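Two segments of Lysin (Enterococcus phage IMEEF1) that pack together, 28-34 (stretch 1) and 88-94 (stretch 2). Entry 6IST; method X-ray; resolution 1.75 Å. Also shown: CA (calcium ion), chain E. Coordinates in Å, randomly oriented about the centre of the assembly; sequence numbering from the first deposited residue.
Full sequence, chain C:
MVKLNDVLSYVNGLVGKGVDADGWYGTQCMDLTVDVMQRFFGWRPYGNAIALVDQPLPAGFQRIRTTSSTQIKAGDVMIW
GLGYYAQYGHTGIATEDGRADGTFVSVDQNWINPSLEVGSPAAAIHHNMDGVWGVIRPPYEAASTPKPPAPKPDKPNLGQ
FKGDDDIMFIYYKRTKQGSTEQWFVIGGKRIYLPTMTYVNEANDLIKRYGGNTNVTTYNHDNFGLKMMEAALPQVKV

Stretch 1 28-34: QCMDLTV
Stretch 2 (88-94) YGHTGIA

How are the two segments placed against each other? Residues 29-34 form a helix that continues later in the chain, entered from Q28, which is extended at phi/psi -79/174; the helical residues then stay between -51 and -67 in phi and -31 and -48 in psi. I93 and A94 are clearly strand (-115/131 and -74/129), and the residues before them are also extended: H90 at -145/161, T91 at -154/164 and G92 almost fully stretched at -180/-177. The axes run in broadly the same direction, at 40°, and approach to 6.8 Å. Two pairs set the register, C29 CA to T91 CA at 5.7 Å and T33 CA to G92 CA at 6.0 Å. The contact buries 336 Å² in all.

What does the beginning of stretch 1 contribute? Q28 (chi1 and chi2 both m) does not touch the strand, but its backbone N donates to D31 OD2 at 2.9 Å, tying the first turn together. C29, with CA-to-CB toward the strand and chi1 p at 74°, is where packing begins. Its CB lies 3.4 Å from H90 ND1, and its SG sits 4.5 Å from the centroid of the H90 ring, 58° off the ring normal, an oblique sulfur-aromatic approach. H90 has its CA-to-CB bond pointing away, yet chi1 t and chi2 61° bring the ring end back to the cysteine. Just before it, G89 has a phi of 79°, a value that favours glycine.

How does T91 fit against the helix? Its CA-to-CB bond points toward the helix and chi1 is t (-174°), placing CG2 3.4 Å from C29 O, 3.9 Å from C29 SG and 3.7 Å from M30 CA. The methyl is thus lodged against the first helical turn. M30 points sideways and, with rotamers t, p, t, carries SD to 4.1 Å from T91 CG2. Water 1 joins the two backbones, donating to C29 O at 2.8 Å and to T91 O at 2.9 Å. C29 O also accepts a weak hydrogen bond from L32 N at 3.2 Å.

Which residues of the helix face away, and which close the contact? D31 (chi1 m) points away, and its OD2 binds the calcium ion CA at 2.5 Å, with four further ligand atoms elsewhere in the structure. L32 (t, p) points toward the strand, but its nearest approach is L32 CG to I93 CG1 at 4.6 Å. T33, also directed toward it with chi1 m (-75°), makes the direct hydrogen bond of the contact: OG1 donates to T91 OG1 at 2.9 Å. The same T33 OG1 is 3.8 Å from G92 N and 4.0 Å from I93 CD1, the latter brought near by chi1 and chi2 both m. V34 (chi1 t) is out of reach; its N donates a hydrogen bond to M30 O at 2.8 Å.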

ATOM      1  N   GLN C  28      -9.028  15.522  20.301  1.00 16.61           N
ATOM      2  CA  GLN C  28      -9.698  16.516  19.515  1.00 18.91           C
ATOM      3  C   GLN C  28     -10.766  15.918  18.597  1.00 15.38           C
ATOM      4  O   GLN C  28     -10.849  14.681  18.473  1.00 16.06           O
ATOM      5  CB  GLN C  28      -8.674  17.256  18.697  1.00 18.38           C
ATOM      6  CG  GLN C  28      -7.641  17.981  19.591  1.00 20.86           C
ATOM      7  CD  GLN C  28      -8.221  19.184  20.310  1.00 20.09           C
ATOM      8  OE1 GLN C  28      -9.001  19.976  19.747  1.00 24.76           O
ATOM      9  NE2 GLN C  28      -7.831  19.366  21.562  1.00 22.96           N
ATOM     10  N   CYS C  29     -11.521  16.773  17.936  1.00 17.75           N
ATOM     11  CA  CYS C  29     -12.595  16.256  17.054  1.00 16.26           C
ATOM     12  C   CYS C  29     -12.095  15.422  15.890  1.00 17.60           C
ATOM     13  O   CYS C  29     -12.610  14.289  15.620  1.00 15.75           O
ATOM     14  CB  CYS C  29     -13.513  17.329  16.632  1.00 17.93           C
ATOM     15  SG  CYS C  29     -12.856  18.481  15.377  1.00 21.14           S
ATOM     16  N   MET C  30     -11.039  15.909  15.238  1.00 16.85           N
ATOM     17  CA  MET C  30     -10.507  15.155  14.097  1.00 19.52           C
ATOM     18  C   MET C  30      -9.930  13.785  14.488  1.00 21.41           C
ATOM     19  O   MET C  30      -9.931  12.847  13.672  1.00 19.64           O
ATOM     20  CB  MET C  30      -9.493  16.064  13.346  1.00 20.36           C
ATOM     21  CG  MET C  30      -9.136  15.753  11.889  1.00 22.06           C
ATOM     22  SD  MET C  30     -10.394  15.262  10.698  1.00 14.54           S
ATOM     23  CE  MET C  30      -9.461  15.426   9.121  1.00 20.17           C
ATOM     24  N   ASP C  31      -9.380  13.653  15.712  1.00 19.78           N
ATOM     25  CA  ASP C  31      -8.907  12.403  16.210  1.00 22.07           C
ATOM     26  C   ASP C  31      -9.926  11.277  16.085  1.00 20.89           C
ATOM     27  O   ASP C  31      -9.545  10.184  15.782  1.00 19.97           O
ATOM     28  CB  ASP C  31      -8.432  12.487  17.651  1.00 23.43           C
ATOM     29  CG  ASP C  31      -7.127  13.254  17.785  1.00 27.18           C
ATOM     30  OD1 ASP C  31      -6.094  12.809  17.241  1.00 32.94           O
ATOM     31  OD2 ASP C  31      -7.134  14.296  18.453  1.00 28.25           O
ATOM     32  N   LEU C  32     -11.202  11.552  16.376  1.00 16.34           N
ATOM     33  CA  LEU C  32     -12.197  10.509  16.279  1.00 19.67           C
ATOM     34  C   LEU C  32     -12.416  10.072  14.846  1.00 18.88           C
ATOM     35  O   LEU C  32     -12.404   8.872  14.527  1.00 20.50           O
ATOM     36  CB  LEU C  32     -13.552  11.019  16.809  1.00 20.54           C
ATOM     37  CG  LEU C  32     -14.690   9.997  16.716  1.00 24.71           C
ATOM     38  CD1 LEU C  32     -14.240   8.760  17.448  1.00 28.02           C
ATOM     39  CD2 LEU C  32     -15.923  10.564  17.378  1.00 29.25           C
ATOM     40  N   THR C  33     -12.585  11.057  13.963  1.00 18.52           N
ATOM     41  CA  THR C  33     -12.842  10.779  12.555  1.00 18.87           C
ATOM     42  C   THR C  33     -11.658  10.043  11.994  1.00 16.57           C
ATOM     43  O   THR C  33     -11.806   9.094  11.237  1.00 18.17           O
ATOM     44  CB  THR C  33     -13.114  12.115  11.797  1.00 20.65           C
ATOM     45  OG1 THR C  33     -14.463  12.555  12.154  1.00 19.69           O
ATOM     46  CG2 THR C  33     -13.035  11.967  10.275  1.00 21.10           C
ATOM     47  N   VAL C  34     -10.467  10.479  12.345  1.00 15.96           N
ATOM     48  CA  VAL C  34      -9.280   9.812  11.793  1.00 16.35           C
ATOM     49  C   VAL C  34      -9.151   8.371  12.326  1.00 18.11           C
ATOM     50  O   VAL C  34      -8.899   7.480  11.561  1.00 20.17           O
ATOM     51  CB  VAL C  34      -7.978  10.567  12.107  1.00 17.44           C
ATOM     52  CG1 VAL C  34      -6.763   9.688  11.850  1.00 17.53           C
ATOM     53  CG2 VAL C  34      -7.988  11.869  11.339  1.00 22.12           C
ATOM     54  N   TYR C  88     -11.178  26.261  11.643  1.00 20.85           N
ATOM     55  CA  TYR C  88     -10.646  24.947  11.957  1.00 22.28           C
ATOM     56  C   TYR C  88     -11.568  23.769  11.649  1.00 20.90           C
ATOM     57  O   TYR C  88     -11.118  22.649  11.557  1.00 21.71           O
ATOM     58  CB  TYR C  88     -10.300  24.884  13.405  1.00 26.87           C
ATOM     59  CG  TYR C  88      -9.233  25.875  13.789  1.00 31.07           C
ATOM     60  CD1 TYR C  88      -7.942  25.753  13.282  1.00 38.35           C
ATOM     61  CD2 TYR C  88      -9.516  26.921  14.651  1.00 36.55           C
ATOM     62  CE1 TYR C  88      -6.950  26.672  13.630  1.00 44.60           C
ATOM     63  CE2 TYR C  88      -8.525  27.854  15.009  1.00 41.37           C
ATOM     64  CZ  TYR C  88      -7.253  27.714  14.500  1.00 45.17           C
ATOM     65  OH  TYR C  88      -6.271  28.613  14.844  1.00 53.79           O
ATOM     66  N   GLY C  89     -12.864  24.051  11.611  1.00 18.85           N
ATOM     67  CA  GLY C  89     -13.890  23.043  11.431  1.00 18.71           C
ATOM     68  C   GLY C  89     -14.232  22.242  12.676  1.00 18.12           C
ATOM     69  O   GLY C  89     -13.693  22.416  13.749  1.00 20.51           O
ATOM     70  N   HIS C  90     -15.204  21.363  12.498  1.00 13.18           N
ATOM     71  CA  HIS C  90     -15.504  20.350  13.500  1.00 12.72           C
ATOM     72  C   HIS C  90     -15.931  19.131  12.732  1.00 12.26           C
ATOM     73  O   HIS C  90     -16.361  19.245  11.609  1.00 14.58           O
ATOM     74  CB  HIS C  90     -16.631  20.879  14.395  1.00 14.73           C
ATOM     75  CG  HIS C  90     -17.017  19.929  15.471  1.00 15.58           C
ATOM     76  ND1 HIS C  90     -16.163  19.494  16.451  1.00 19.70           N
ATOM     77  CD2 HIS C  90     -18.179  19.289  15.666  1.00 19.56           C
ATOM     78  CE1 HIS C  90     -16.782  18.613  17.217  1.00 18.12           C
ATOM     79  NE2 HIS C  90     -18.019  18.477  16.748  1.00 18.40           N
ATOM     80  N   THR C  91     -15.890  17.962  13.380  1.00 12.21           N
ATOM     81  CA  THR C  91     -16.282  16.724  12.740  1.00 14.63           C
ATOM     82  C   THR C  91     -16.727  15.768  13.797  1.00 14.79           C
ATOM     83  O   THR C  91     -16.581  16.030  14.952  1.00 13.96           O
ATOM     84  CB  THR C  91     -15.122  16.154  11.908  1.00 15.45           C
ATOM     85  OG1 THR C  91     -15.567  15.018  11.166  1.00 16.58           O
ATOM     86  CG2 THR C  91     -13.884  15.760  12.793  1.00 15.60           C
ATOM     87  N   GLY C  92     -17.411  14.726  13.342  1.00 16.69           N
ATOM     88  CA  GLY C  92     -17.826  13.635  14.236  1.00 14.17           C
ATOM     89  C   GLY C  92     -18.569  12.647  13.316  1.00 16.72           C
ATOM     90  O   GLY C  92     -18.579  12.785  12.090  1.00 15.63           O
ATOM     91  N   ILE C  93     -19.128  11.570  13.880  1.00 17.26           N
ATOM     92  CA  ILE C  93     -19.722  10.548  13.058  1.00 17.65           C
ATOM     93  C   ILE C  93     -21.227  10.480  13.311  1.00 16.88           C
ATOM     94  O   ILE C  93     -21.601  10.218  14.472  1.00 19.60           O
ATOM     95  CB  ILE C  93     -19.147   9.153  13.356  1.00 20.68           C
ATOM     96  CG1 ILE C  93     -17.588   9.094  13.218  1.00 21.69           C
ATOM     97  CG2 ILE C  93     -19.776   8.102  12.433  1.00 20.95           C
ATOM     98  CD1 ILE C  93     -17.032   9.487  11.867  1.00 24.51           C
ATOM     99  N   ALA C  94     -22.011  10.479  12.253  1.00 17.30           N
ATOM    100  CA  ALA C  94     -23.542  10.425  12.347  1.00 15.16           C
ATOM    101  C   ALA C  94     -23.868   8.992  12.745  1.00 17.21           C
ATOM    102  O   ALA C  94     -23.359   8.045  12.156  1.00 18.49           O
ATOM    103  CB  ALA C  94     -24.189  10.758  11.051  1.00 16.23           C
TER
HETATM  104 CA    CA E 301      -4.837  14.467  19.396  1.00 41.27          CA
HETATM  105  O   HOH W   1     -15.214  14.095  16.670  1.00 17.28           O